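Local coordinates for DUF6836 domain-containing protein (Clostridium leptum, PDB 4PW1) that is of unknown function but folds into a nine-stranded antiparallel beta-sheet surrounded by alpha-helices and assembles with a second copy of itself, at residues Leu17-Ser22 and Ala120-Met125; Tyr29-Tyr34 and Leu97-Leu102; Gln127-Leu132 and Ser211-Leu216; Tyr223-Asn228 and Ser233-Tyr238. All coordinates share one frame; numbering follows the deposited sequence.

Contact 1. Residues Leu17-Ser22 and Ala120-Met125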
loop_
_atom_site.group_PDB
_atom_site.type_symbol
_atom_site.label_atom_id
_atom_site.label_comp_id
_atom_site.label_asym_id
_atom_site.label_seq_id
_atom_site.Cartn_x
_atom_site.Cartn_y
_atom_site.Cartn_z
ATOM N N LEU B 17 15.113 0.514 -8.759
ATOM C CA LEU B 17 13.692 0.182 -8.698
ATOM C C LEU B 17 13.307 -0.350 -7.320
ATOM O O LEU B 17 13.839 -1.351 -6.864
ATOM C CB LEU B 17 13.279 -0.833 -9.762
ATOM C CG LEU B 17 11.787 -1.177 -9.796
ATOM C CD1 LEU B 17 10.888 0.015 -10.041
ATOM C CD2 LEU B 17 11.555 -2.241 -10.855
ATOM N N LEU B 18 12.365 0.308 -6.665
ATOM C CA LEU B 18 11.942 -0.102 -5.340
ATOM C C LEU B 18 10.971 -1.283 -5.374
ATOM O O LEU B 18 9.908 -1.213 -5.997
ATOM C CB LEU B 18 11.307 1.095 -4.623
ATOM C CG LEU B 18 10.843 0.777 -3.205
ATOM C CD1 LEU B 18 12.060 0.628 -2.286
ATOM C CD2 LEU B 18 9.906 1.862 -2.715
ATOM N N TYR B 19 11.269 -2.352 -4.645
ATOM C CA TYR B 19 10.288 -3.450 -4.513
ATOM C C TYR B 19 9.568 -3.366 -3.182
ATOM O O TYR B 19 10.230 -3.180 -2.168
ATOM C CB TYR B 19 11.009 -4.806 -4.559
ATOM C CG TYR B 19 11.558 -5.146 -5.932
ATOM C CD1 TYR B 19 12.696 -4.506 -6.426
ATOM C CD2 TYR B 19 10.926 -6.096 -6.740
ATOM C CE1 TYR B 19 13.200 -4.816 -7.688
ATOM C CE2 TYR B 19 11.420 -6.417 -8.004
ATOM C CZ TYR B 19 12.543 -5.772 -8.468
ATOM O OH TYR B 19 13.038 -6.106 -9.689
ATOM N N LEU B 20 8.258 -3.574 -3.130
ATOM C CA LEU B 20 7.590 -3.739 -1.825
ATOM C C LEU B 20 7.784 -5.152 -1.220
ATOM O O LEU B 20 7.912 -6.075 -1.944
ATOM C CB LEU B 20 6.109 -3.410 -1.935
ATOM C CG LEU B 20 5.806 -1.997 -2.340
ATOM C CD1 LEU B 20 4.307 -1.758 -2.190
ATOM C CD2 LEU B 20 6.561 -0.982 -1.532
ATOM N N ASN B 21 7.864 -5.302 0.106
ATOM C CA ASN B 21 8.157 -6.625 0.731
ATOM C C ASN B 21 6.869 -7.342 1.125
ATOM O O ASN B 21 5.754 -6.793 0.819
ATOM C CB ASN B 21 9.197 -6.516 1.877
ATOM C CG ASN B 21 8.728 -5.688 3.092
ATOM O OD1 ASN B 21 7.543 -5.626 3.409
ATOM N ND2 ASN B 21 9.697 -5.089 3.813
ATOM N N SER B 22 6.972 -8.546 1.746
ATOM C CA SER B 22 5.707 -9.363 2.004
ATOM C C SER B 22 4.746 -8.675 2.986
ATOM O O SER B 22 3.545 -8.898 2.966
ATOM C CB SER B 22 5.943 -10.783 2.618
ATOM O OG SER B 22 7.221 -11.309 2.388
ATOM N N ALA B 120 9.071 -12.259 -13.364
ATOM C CA ALA B 120 10.190 -11.551 -14.011
ATOM C C ALA B 120 11.407 -11.585 -13.109
ATOM O O ALA B 120 11.268 -11.450 -11.907
ATOM C CB ALA B 120 9.806 -10.104 -14.247
ATOM N N THR B 121 12.580 -11.738 -13.678
ATOM C CA THR B 121 13.838 -11.630 -12.908
ATOM C C THR B 121 14.128 -10.154 -12.618
ATOM O O THR B 121 13.521 -9.248 -13.217
ATOM C CB THR B 121 15.017 -12.199 -13.698
ATOM O OG1 THR B 121 15.125 -11.491 -14.934
ATOM C CG2 THR B 121 14.824 -13.687 -13.998
ATOM N N ALA B 122 15.065 -9.912 -11.717
ATOM C CA ALA B 122 15.547 -8.552 -11.418
ATOM C C ALA B 122 16.005 -7.813 -12.697
ATOM O O ALA B 122 15.649 -6.649 -12.919
ATOM C CB ALA B 122 16.688 -8.625 -10.407
ATOM N N ASP B 123 16.753 -8.508 -13.549
ATOM C CA ASP B 123 17.217 -7.918 -14.809
ATOM C C ASP B 123 16.093 -7.561 -15.776
ATOM O O ASP B 123 16.145 -6.520 -16.421
ATOM C CB ASP B 123 18.203 -8.850 -15.511
ATOM C CG ASP B 123 19.606 -8.792 -14.897
ATOM O OD1 ASP B 123 19.896 -7.864 -14.109
ATOM O OD2 ASP B 123 20.430 -9.677 -15.207
ATOM N N GLU B 124 15.082 -8.422 -15.862
ATOM C CA GLU B 124 13.925 -8.161 -16.715
ATOM C C GLU B 124 13.155 -6.968 -16.201
ATOM O O GLU B 124 12.658 -6.186 -16.985
ATOM C CB GLU B 124 13.011 -9.393 -16.778
ATOM C CG GLU B 124 13.637 -10.519 -17.597
ATOM C CD GLU B 124 12.870 -11.829 -17.529
ATOM O OE1 GLU B 124 12.177 -12.098 -16.538
ATOM O OE2 GLU B 124 12.950 -12.600 -18.493
HETATM N N MSE B 125 13.050 -6.840 -14.873
HETATM C CA MSE B 125 12.365 -5.703 -14.266
HETATM C C MSE B 125 13.093 -4.440 -14.627
HETATM O O MSE B 125 12.467 -3.457 -15.006
HETATM C CB MSE B 125 12.200 -5.834 -12.757
HETATM C CG MSE B 125 11.068 -6.796 -12.468
HETATM SE SE MSE B 125 9.389 -5.798 -12.432
HETATM C CE MSE B 125 8.512 -7.250 -11.453
HETATM O O HOH W 1 15.110 -4.968 -10.557
#
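The phenol end of Y19 meets the first turn of helix 122-141 at M125, a selenomethionine, and the two side chains run obliquely to one another. The hydroxyl does the touching: Y19 OH lies 3.2 Å from M125 CB, and the ring carbon behind it, Y19 CZ, is 4.3 Å from the same atom. With CG anti to the carbonyl carbon (chi1 -70°), the end of the tyrosine comes nearer the helix than the direction of its CB suggests. L17, two residues earlier, also meets M125 at a slant, its branch CD2 4.1 Å from M125 CB. The methionine chain bends at chi2 (-88°), and its side chain also packs on S217, N220 and P240.

The polar link is indirect. A water in the plane of the tyrosine ring, at its edge, accepts from Y19 OH at 2.5 Å and donates to the backbone oxygen A122 O at 2.9 Å, so the hydroxyl is tied to the helix through one solvent molecule.

The helix start is itself fixed by reciprocal bonds: E124 N donates to T121 OG1 at 3.2 Å, and T121 N donates to E124 OE1 at 2.9 Å, reaching the anti side of the carboxylate. R118 forms a salt bridge with E124 OE1. Backbone bonds of L18 and L20 with S217 hold 17-22 alongside strand 214-218, while N21 and S22 reach the second subunit. The arrangement is an N-terminal segment packed against a helix N-terminus closed by a capping box, with T121 as N-cap.

Contact 2. Residues Tyr29-Tyr34 and Leu97-Leu102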
loop_
_atom_site.group_PDB
_atom_site.type_symbol
_atom_site.label_atom_id
_atom_site.label_comp_id
_atom_site.label_asym_id
_atom_site.label_seq_id
_atom_site.Cartn_x
_atom_site.Cartn_y
_atom_site.Cartn_z
ATOM N N TYR B 29 -6.706 2.987 -5.313
ATOM C CA TYR B 29 -8.038 3.564 -5.289
ATOM C C TYR B 29 -8.886 2.830 -6.345
ATOM O O TYR B 29 -8.407 2.570 -7.452
ATOM C CB TYR B 29 -7.988 5.082 -5.517
ATOM C CG TYR B 29 -9.381 5.692 -5.644
ATOM C CD1 TYR B 29 -10.102 6.103 -4.504
ATOM C CD2 TYR B 29 -9.990 5.793 -6.903
ATOM C CE1 TYR B 29 -11.370 6.636 -4.611
ATOM C CE2 TYR B 29 -11.263 6.326 -7.022
ATOM C CZ TYR B 29 -11.942 6.739 -5.894
ATOM O OH TYR B 29 -13.206 7.187 -6.039
ATOM N N PRO B 30 -10.119 2.436 -5.991
ATOM C CA PRO B 30 -10.854 2.655 -4.759
ATOM C C PRO B 30 -10.921 1.410 -3.853
ATOM O O PRO B 30 -11.783 1.342 -2.976
ATOM C CB PRO B 30 -12.266 2.985 -5.276
ATOM C CG PRO B 30 -12.419 2.048 -6.433
ATOM C CD PRO B 30 -11.016 1.925 -7.041
ATOM N N TRP B 31 -10.005 0.472 -4.035
ATOM C CA TRP B 31 -9.998 -0.751 -3.238
ATOM C C TRP B 31 -9.739 -0.472 -1.770
ATOM O O TRP B 31 -10.110 -1.281 -0.938
ATOM C CB TRP B 31 -9.052 -1.808 -3.820
ATOM C CG TRP B 31 -9.532 -2.209 -5.189
ATOM C CD1 TRP B 31 -9.123 -1.711 -6.377
ATOM C CD2 TRP B 31 -10.592 -3.107 -5.478
ATOM N NE1 TRP B 31 -9.818 -2.301 -7.400
ATOM C CE2 TRP B 31 -10.733 -3.156 -6.869
ATOM C CE3 TRP B 31 -11.439 -3.886 -4.690
ATOM C CZ2 TRP B 31 -11.702 -3.925 -7.489
ATOM C CZ3 TRP B 31 -12.369 -4.692 -5.311
ATOM C CH2 TRP B 31 -12.489 -4.701 -6.689
ATOM N N ASN B 32 -9.194 0.685 -1.443
ATOM C CA ASN B 32 -9.068 1.085 -0.047
ATOM C C ASN B 32 -10.439 1.295 0.600
ATOM O O ASN B 32 -10.552 1.300 1.819
ATOM C CB ASN B 32 -8.240 2.370 0.089
ATOM C CG ASN B 32 -8.783 3.486 -0.802
ATOM O OD1 ASN B 32 -9.012 3.287 -2.003
ATOM N ND2 ASN B 32 -9.006 4.639 -0.229
ATOM N N LEU B 33 -11.471 1.497 -0.205
ATOM C CA LEU B 33 -12.809 1.748 0.330
ATOM C C LEU B 33 -13.659 0.500 0.336
ATOM O O LEU B 33 -14.771 0.536 0.806
ATOM C CB LEU B 33 -13.491 2.831 -0.493
ATOM C CG LEU B 33 -12.730 4.163 -0.525
ATOM C CD1 LEU B 33 -13.439 5.138 -1.443
ATOM C CD2 LEU B 33 -12.591 4.782 0.868
ATOM N N TYR B 34 -13.129 -0.609 -0.184
ATOM C CA TYR B 34 -13.845 -1.866 -0.265
ATOM C C TYR B 34 -13.915 -2.473 1.139
ATOM O O TYR B 34 -12.888 -2.543 1.836
ATOM C CB TYR B 34 -13.093 -2.802 -1.191
ATOM C CG TYR B 34 -13.704 -4.152 -1.369
ATOM C CD1 TYR B 34 -14.716 -4.355 -2.312
ATOM C CD2 TYR B 34 -13.298 -5.233 -0.582
ATOM C CE1 TYR B 34 -15.297 -5.581 -2.456
ATOM C CE2 TYR B 34 -13.865 -6.460 -0.744
ATOM C CZ TYR B 34 -14.867 -6.621 -1.676
ATOM O OH TYR B 34 -15.469 -7.847 -1.833
ATOM N N LEU B 97 -7.534 -12.946 -13.786
ATOM C CA LEU B 97 -8.441 -12.274 -12.861
ATOM C C LEU B 97 -8.644 -10.877 -13.413
ATOM O O LEU B 97 -7.675 -10.179 -13.754
ATOM C CB LEU B 97 -7.852 -12.209 -11.441
ATOM C CG LEU B 97 -7.761 -13.526 -10.681
ATOM C CD1 LEU B 97 -7.126 -13.349 -9.305
ATOM C CD2 LEU B 97 -9.142 -14.194 -10.558
ATOM N N VAL B 98 -9.900 -10.498 -13.526
ATOM C CA VAL B 98 -10.290 -9.158 -13.867
ATOM C C VAL B 98 -10.858 -8.460 -12.632
ATOM O O VAL B 98 -11.744 -9.001 -11.956
ATOM C CB VAL B 98 -11.375 -9.141 -14.921
ATOM C CG1 VAL B 98 -11.817 -7.712 -15.240
ATOM C CG2 VAL B 98 -10.902 -9.845 -16.160
ATOM N N ASN B 99 -10.373 -7.253 -12.386
ATOM C CA ASN B 99 -10.886 -6.382 -11.346
ATOM C C ASN B 99 -11.284 -5.054 -11.967
ATOM O O ASN B 99 -10.561 -4.516 -12.820
ATOM C CB ASN B 99 -9.837 -6.163 -10.263
ATOM C CG ASN B 99 -9.739 -7.351 -9.344
ATOM O OD1 ASN B 99 -10.515 -7.476 -8.403
ATOM N ND2 ASN B 99 -8.900 -8.301 -9.703
HETATM N N MSE B 100 -12.426 -4.516 -11.540
HETATM C CA MSE B 100 -12.863 -3.226 -12.003
HETATM C C MSE B 100 -13.610 -2.503 -10.961
HETATM O O MSE B 100 -14.161 -3.096 -10.058
HETATM C CB MSE B 100 -13.854 -3.316 -13.204
HETATM C CG MSE B 100 -13.246 -4.057 -14.341
HETATM SE SE MSE B 100 -14.506 -4.057 -15.955
HETATM C CE MSE B 100 -14.856 -2.328 -15.996
ATOM N N ALA B 101 -13.645 -1.188 -11.090
ATOM C CA ALA B 101 -14.475 -0.380 -10.206
ATOM C C ALA B 101 -14.915 0.879 -10.904
ATOM O O ALA B 101 -14.158 1.466 -11.686
ATOM C CB ALA B 101 -13.746 -0.017 -8.946
ATOM N N LEU B 102 -16.108 1.315 -10.533
ATOM C CA LEU B 102 -16.645 2.594 -10.946
ATOM C C LEU B 102 -17.025 3.416 -9.738
ATOM O O LEU B 102 -17.545 2.885 -8.750
ATOM C CB LEU B 102 -17.895 2.390 -11.823
ATOM C CG LEU B 102 -17.577 1.800 -13.203
ATOM C CD1 LEU B 102 -17.617 0.291 -13.156
ATOM C CD2 LEU B 102 -18.595 2.320 -14.197
#
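Two apolar side chains make the tightest approach: P30, which follows a cis peptide bond, sets its ring on the methyl of A101, with P30 CG 3.5 Å and P30 CD 3.9 Å from A101 CB. The CB atoms of both residues point across the contact, and the backbones come nearest at this pair.

The second kind of contact is aromatic against polar. The six-membered part of the W31 indole reaches strand 95-103 with CZ2 3.7 Å from M100 O and CH2 3.8 Å from N99 OD1. Indole and amide planes stand 85° apart, and the side chains slant past each other. Both approaches are van der Waals contacts; the amide oxygen of N99 is engaged instead by the backbone N of D85 on the adjacent strand. Placing W31 CG anti to the carbonyl carbon (chi1 -63°) brings the ring over to the strand.

Within 29-34 the bonds L33 N to P30 O and Y34 N to W31 O hold the short 3-10 turn that presents the indole. W31 also meets Y109 edge-to-face and packs against F82, so the turn lies over strands 80-89, 95-103 and 106-114, while M100, a selenomethionine, points from the sheet's other face to F49, A50 and S53 of helix 44-58.

Contact 3. Residues Gln127-Leu132 and Ser211-Leu216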
loop_
_atom_site.group_PDB
_atom_site.type_symbol
_atom_site.label_atom_id
_atom_site.label_comp_id
_atom_site.label_asym_id
_atom_site.label_seq_id
_atom_site.Cartn_x
_atom_site.Cartn_y
_atom_site.Cartn_z
ATOM N N GLN B 127 15.180 -3.881 -17.198
ATOM C CA GLN B 127 14.972 -3.660 -18.632
ATOM C C GLN B 127 13.587 -3.105 -18.901
ATOM O O GLN B 127 13.429 -2.218 -19.706
ATOM C CB GLN B 127 15.124 -4.962 -19.423
ATOM C CG GLN B 127 16.522 -5.541 -19.435
ATOM C CD GLN B 127 16.513 -7.022 -19.755
ATOM O OE1 GLN B 127 15.636 -7.515 -20.467
ATOM N NE2 GLN B 127 17.481 -7.739 -19.221
ATOM N N ALA B 128 12.574 -3.657 -18.235
ATOM C CA ALA B 128 11.186 -3.176 -18.422
ATOM C C ALA B 128 11.078 -1.717 -18.006
ATOM O O ALA B 128 10.459 -0.904 -18.693
ATOM C CB ALA B 128 10.203 -4.000 -17.620
ATOM N N LEU B 129 11.705 -1.374 -16.893
ATOM C CA LEU B 129 11.692 0.007 -16.458
ATOM C C LEU B 129 12.402 0.918 -17.480
ATOM O O LEU B 129 11.912 2.023 -17.802
ATOM C CB LEU B 129 12.306 0.150 -15.090
ATOM C CG LEU B 129 12.269 1.562 -14.517
ATOM C CD1 LEU B 129 10.844 2.012 -14.288
ATOM C CD2 LEU B 129 13.061 1.638 -13.221
ATOM N N GLY B 130 13.535 0.466 -18.014
ATOM C CA GLY B 130 14.193 1.180 -19.113
ATOM C C GLY B 130 13.284 1.390 -20.333
ATOM O O GLY B 130 13.214 2.477 -20.881
ATOM N N LYS B 131 12.589 0.358 -20.774
ATOM C CA LYS B 131 11.693 0.486 -21.924
ATOM C C LYS B 131 10.591 1.523 -21.605
ATOM O O LYS B 131 10.262 2.401 -22.433
ATOM C CB LYS B 131 11.129 -0.895 -22.319
ATOM C CG LYS B 131 10.189 -0.934 -23.538
ATOM C CD LYS B 131 10.838 -0.463 -24.854
ATOM C CE LYS B 131 9.971 -0.782 -26.079
ATOM N NZ LYS B 131 8.510 -0.501 -25.849
ATOM N N LEU B 132 10.041 1.433 -20.406
ATOM C CA LEU B 132 8.979 2.323 -19.972
ATOM C C LEU B 132 9.423 3.763 -19.993
ATOM O O LEU B 132 8.718 4.641 -20.517
ATOM C CB LEU B 132 8.539 1.896 -18.579
ATOM C CG LEU B 132 7.109 2.067 -18.142
ATOM C CD1 LEU B 132 6.104 1.703 -19.218
ATOM C CD2 LEU B 132 6.931 1.236 -16.885
ATOM N N SER B 211 2.990 15.162 -15.355
ATOM C CA SER B 211 3.524 14.803 -14.056
ATOM C C SER B 211 4.899 14.170 -14.223
ATOM O O SER B 211 5.225 13.565 -15.250
ATOM C CB SER B 211 2.587 13.824 -13.340
ATOM O OG SER B 211 3.212 13.309 -12.147
ATOM N N GLU B 212 5.671 14.260 -13.151
ATOM C CA GLU B 212 6.799 13.397 -12.936
ATOM C C GLU B 212 6.358 11.921 -13.001
ATOM O O GLU B 212 5.292 11.540 -12.504
ATOM C CB GLU B 212 7.356 13.714 -11.534
ATOM C CG GLU B 212 8.494 12.836 -11.062
ATOM C CD GLU B 212 8.995 13.207 -9.654
ATOM O OE1 GLU B 212 8.181 13.632 -8.788
ATOM O OE2 GLU B 212 10.220 13.061 -9.412
ATOM N N PHE B 213 7.208 11.087 -13.583
ATOM C CA PHE B 213 6.981 9.644 -13.648
ATOM C C PHE B 213 7.795 8.985 -12.509
ATOM O O PHE B 213 9.009 9.048 -12.513
ATOM C CB PHE B 213 7.462 9.187 -15.001
ATOM C CG PHE B 213 7.592 7.709 -15.175
ATOM C CD1 PHE B 213 6.812 6.813 -14.487
ATOM C CD2 PHE B 213 8.506 7.224 -16.083
ATOM C CE1 PHE B 213 6.971 5.449 -14.671
ATOM C CE2 PHE B 213 8.670 5.863 -16.278
ATOM C CZ PHE B 213 7.891 4.972 -15.578
ATOM N N THR B 214 7.130 8.372 -11.552
ATOM C CA THR B 214 7.848 7.588 -10.551
ATOM C C THR B 214 7.311 6.162 -10.588
ATOM O O THR B 214 6.301 5.884 -11.269
ATOM C CB THR B 214 7.716 8.175 -9.150
ATOM O OG1 THR B 214 6.348 8.215 -8.799
ATOM C CG2 THR B 214 8.308 9.545 -9.073
ATOM N N SER B 215 8.009 5.240 -9.936
ATOM C CA SER B 215 7.594 3.853 -10.031
ATOM C C SER B 215 8.017 2.991 -8.855
ATOM O O SER B 215 8.921 3.323 -8.126
ATOM C CB SER B 215 8.150 3.252 -11.315
ATOM O OG SER B 215 9.545 3.297 -11.281
ATOM N N LEU B 216 7.333 1.873 -8.702
ATOM C CA LEU B 216 7.764 0.815 -7.774
ATOM C C LEU B 216 7.326 -0.520 -8.372
ATOM O O LEU B 216 6.523 -0.561 -9.324
ATOM C CB LEU B 216 7.147 1.034 -6.386
ATOM C CG LEU B 216 5.626 1.059 -6.272
ATOM C CD1 LEU B 216 4.987 -0.317 -6.460
ATOM C CD2 LEU B 216 5.218 1.643 -4.910
#
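L129 and L132, one helical turn apart on helix 122-141, pack on the edge of the antiparallel sheet, where strand 214-218 is one of the two outermost strands within this chain. L132 meets F213: its branch point CG lies 4.0 Å from F213 CZ, at the end of the ring, and L132 CD2 is 4.1 Å from that same ring atom. The two side chains cross at about a right angle. L129 also reaches the ring, more loosely, with CD1 4.4 Å from F213 CZ.

F213 has CG anti to the backbone N (chi1 168°), which extends the ring from the chain toward the helix. L129 adopts the same kind of first torsion (chi1 -177°), and by it the end of its side chain approaches the strand more closely than the direction of its CB would suggest.

Beyond this first shell, the phenyl group meets two further rings: W136, further along the same helix, meets it edge-to-face, and Y226 of the next strand lies nearly parallel to it, with planes about 10° apart. L132 packs in addition on Y238. The strand is positioned by backbone bonds of T214 with M225 and of L216 with Y223, and its opposite-facing residues T214 and L216 pack on L18 and L20 of the second subunit. L132 N to A128 O, 2.9 Å, is part of the helical ladder that carries L132. The shortest approach of the contact is between unlike groups, the methyl L129 CD1 and the hydroxyl oxygen S215 OG, at 3.5 Å.

Contact 4. Residues Tyr223-Asn228 and Ser233-Tyr238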
loop_
_atom_site.group_PDB
_atom_site.type_symbol
_atom_site.label_atom_id
_atom_site.label_comp_id
_atom_site.label_asym_id
_atom_site.label_seq_id
_atom_site.Cartn_x
_atom_site.Cartn_y
_atom_site.Cartn_z
ATOM N N TYR B 223 4.394 -0.442 -11.118
ATOM C CA TYR B 223 3.354 0.597 -10.928
ATOM C C TYR B 223 3.949 1.941 -11.313
ATOM O O TYR B 223 4.852 2.443 -10.666
ATOM C CB TYR B 223 2.866 0.623 -9.478
ATOM C CG TYR B 223 1.911 -0.493 -9.115
ATOM C CD1 TYR B 223 1.906 -1.686 -9.772
ATOM C CD2 TYR B 223 1.050 -0.366 -8.037
ATOM C CE1 TYR B 223 1.036 -2.709 -9.425
ATOM C CE2 TYR B 223 0.188 -1.382 -7.684
ATOM C CZ TYR B 223 0.173 -2.538 -8.408
ATOM O OH TYR B 223 -0.640 -3.549 -8.040
ATOM N N ALA B 224 3.463 2.497 -12.410
ATOM C CA ALA B 224 3.912 3.784 -12.905
ATOM C C ALA B 224 2.981 4.838 -12.359
ATOM O O ALA B 224 1.778 4.792 -12.601
ATOM C CB ALA B 224 3.856 3.787 -14.409
HETATM N N MSE B 225 3.527 5.794 -11.638
HETATM C CA MSE B 225 2.720 6.665 -10.809
HETATM C C MSE B 225 2.835 8.073 -11.290
HETATM O O MSE B 225 3.934 8.587 -11.610
HETATM C CB MSE B 225 3.180 6.562 -9.341
HETATM C CG MSE B 225 2.930 5.141 -8.824
HETATM SE SE MSE B 225 4.205 4.787 -7.325
HETATM C CE MSE B 225 4.339 6.547 -6.562
ATOM N N TYR B 226 1.699 8.729 -11.321
ATOM C CA TYR B 226 1.650 10.108 -11.777
ATOM C C TYR B 226 0.687 10.853 -10.907
ATOM O O TYR B 226 -0.334 10.305 -10.532
ATOM C CB TYR B 226 1.121 10.172 -13.212
ATOM C CG TYR B 226 1.966 9.416 -14.165
ATOM C CD1 TYR B 226 1.748 8.068 -14.388
ATOM C CD2 TYR B 226 2.984 10.040 -14.849
ATOM C CE1 TYR B 226 2.547 7.361 -15.252
ATOM C CE2 TYR B 226 3.793 9.336 -15.709
ATOM C CZ TYR B 226 3.573 7.982 -15.895
ATOM O OH TYR B 226 4.353 7.240 -16.760
ATOM N N SER B 227 0.970 12.111 -10.613
ATOM C CA SER B 227 0.025 12.895 -9.801
ATOM C C SER B 227 0.167 14.378 -10.052
ATOM O O SER B 227 1.168 14.818 -10.580
ATOM C CB SER B 227 0.213 12.571 -8.313
ATOM O OG SER B 227 1.529 12.804 -7.931
ATOM N N ASN B 228 -0.835 15.161 -9.685
ATOM C CA ASN B 228 -0.709 16.615 -9.812
ATOM C C ASN B 228 -0.878 17.266 -8.458
ATOM O O ASN B 228 -1.229 16.603 -7.484
ATOM C CB ASN B 228 -1.691 17.170 -10.859
ATOM C CG ASN B 228 -3.142 17.103 -10.413
ATOM O OD1 ASN B 228 -3.462 16.996 -9.222
ATOM N ND2 ASN B 228 -4.032 17.129 -11.383
ATOM N N SER B 233 -4.490 11.643 -8.839
ATOM C CA SER B 233 -3.365 10.778 -9.072
ATOM C C SER B 233 -3.780 9.517 -9.802
ATOM O O SER B 233 -4.953 9.112 -9.804
ATOM C CB SER B 233 -2.647 10.474 -7.731
ATOM O OG SER B 233 -3.423 9.618 -6.942
HETATM N N MSE B 234 -2.799 8.885 -10.417
HETATM C CA MSE B 234 -3.058 7.671 -11.139
HETATM C C MSE B 234 -1.906 6.736 -11.053
HETATM O O MSE B 234 -0.765 7.146 -10.830
HETATM C CB MSE B 234 -3.426 8.080 -12.558
HETATM C CG MSE B 234 -3.176 6.963 -13.531
HETATM SE SE MSE B 234 -3.780 7.499 -15.343
HETATM C CE MSE B 234 -2.288 8.528 -15.518
ATOM N N VAL B 235 -2.214 5.450 -11.199
ATOM C CA VAL B 235 -1.225 4.421 -11.365
ATOM C C VAL B 235 -1.558 3.630 -12.600
ATOM O O VAL B 235 -2.709 3.252 -12.818
ATOM C CB VAL B 235 -1.210 3.479 -10.148
ATOM C CG1 VAL B 235 -0.211 2.379 -10.361
ATOM C CG2 VAL B 235 -0.903 4.246 -8.903
ATOM N N LEU B 236 -0.565 3.485 -13.468
ATOM C CA LEU B 236 -0.646 2.575 -14.594
ATOM C C LEU B 236 0.093 1.303 -14.216
ATOM O O LEU B 236 1.204 1.366 -13.758
ATOM C CB LEU B 236 -0.020 3.211 -15.828
ATOM C CG LEU B 236 -0.800 4.378 -16.400
ATOM C CD1 LEU B 236 -0.006 5.060 -17.513
ATOM C CD2 LEU B 236 -2.129 3.882 -16.953
ATOM N N ILE B 237 -0.545 0.152 -14.413
ATOM C CA ILE B 237 -0.008 -1.130 -14.008
ATOM C C ILE B 237 0.611 -1.826 -15.196
ATOM O O ILE B 237 -0.106 -2.248 -16.128
ATOM C CB ILE B 237 -1.127 -2.041 -13.436
ATOM C CG1 ILE B 237 -1.828 -1.329 -12.286
ATOM C CG2 ILE B 237 -0.577 -3.394 -13.016
ATOM C CD1 ILE B 237 -3.071 -2.054 -11.834
ATOM N N TYR B 238 1.937 -1.892 -15.185
ATOM C CA TYR B 238 2.708 -2.422 -16.299
ATOM C C TYR B 238 3.175 -3.836 -16.021
ATOM O O TYR B 238 3.751 -4.099 -14.952
ATOM C CB TYR B 238 3.899 -1.523 -16.567
ATOM C CG TYR B 238 4.707 -1.861 -17.802
ATOM C CD1 TYR B 238 4.261 -1.485 -19.075
ATOM C CD2 TYR B 238 5.954 -2.477 -17.704
ATOM C CE1 TYR B 238 5.017 -1.729 -20.195
ATOM C CE2 TYR B 238 6.715 -2.730 -18.838
ATOM C CZ TYR B 238 6.233 -2.359 -20.079
ATOM O OH TYR B 238 6.978 -2.578 -21.210
#
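A224 and L236 form a hydrogen-bonded pair of the antiparallel beta hairpin made by strands 221-227 and 233-239, whose axes here run at 161°. Each bonds the other: A224 N donates to L236 O at 2.9 Å and L236 N to A224 O at 2.8 Å, both donors in the carbonyl plane. Y226 and M234, a selenomethionine, repeat the exchange, with Y226 N to M234 O at 3.0 Å, the donor tilted 20° from the carbonyl plane, and M234 N to Y226 O at 2.8 Å.

Y223, M225, S227, S233, V235 and I237 belong to non-hydrogen-bonded pairs, and their backbones turn outward: Y223 and M225 to the edge strand 214-218, and S233, V235 and I237 to strand 244-251. S227 N is taken by S211 OG, while S233 OG bonds S22 OG of the second subunit. Three CA-H...O contacts, among them V235 CA to A224 O, supplement the ladder.

Side chains sort by face. M234 and L236 pack with Y226 toward helices 173-190 and 198-210; on the other face Y223 and V235 meet L28 of strand 24-28. There V235, with CG1 anti to the backbone N (chi1 178°), sends its two methyls to separate neighbours: CG1 lies 3.7 Å from Y223 CB, and CG2 lies 3.9 Å from CG of M225, also a selenomethionine.

Overall arrangement
Contacts 2, 3 and 4 all reach the nine-stranded antiparallel sheet, whereas contact 1 flanks its edge strand 214-218, one of the two outermost in this chain. Contact 1 and contact 3 share helix 122-141; their centres are about 13 Å apart and they touch where L17 packs on S215 and L129. Contact 3 and contact 4 lie about 10 Å apart, centre to centre, on adjoining strands 214-218 and 221-227. Contact 2, on strand 95-103, stands about 24 Å from contact 1 and about 15 Å from contact 4, between centres. Along the chain, contact 2 nests inside the loop closed by contact 1, followed by contacts 3 and 4. All four reach the second subunit, linking the fold to dimer assembly.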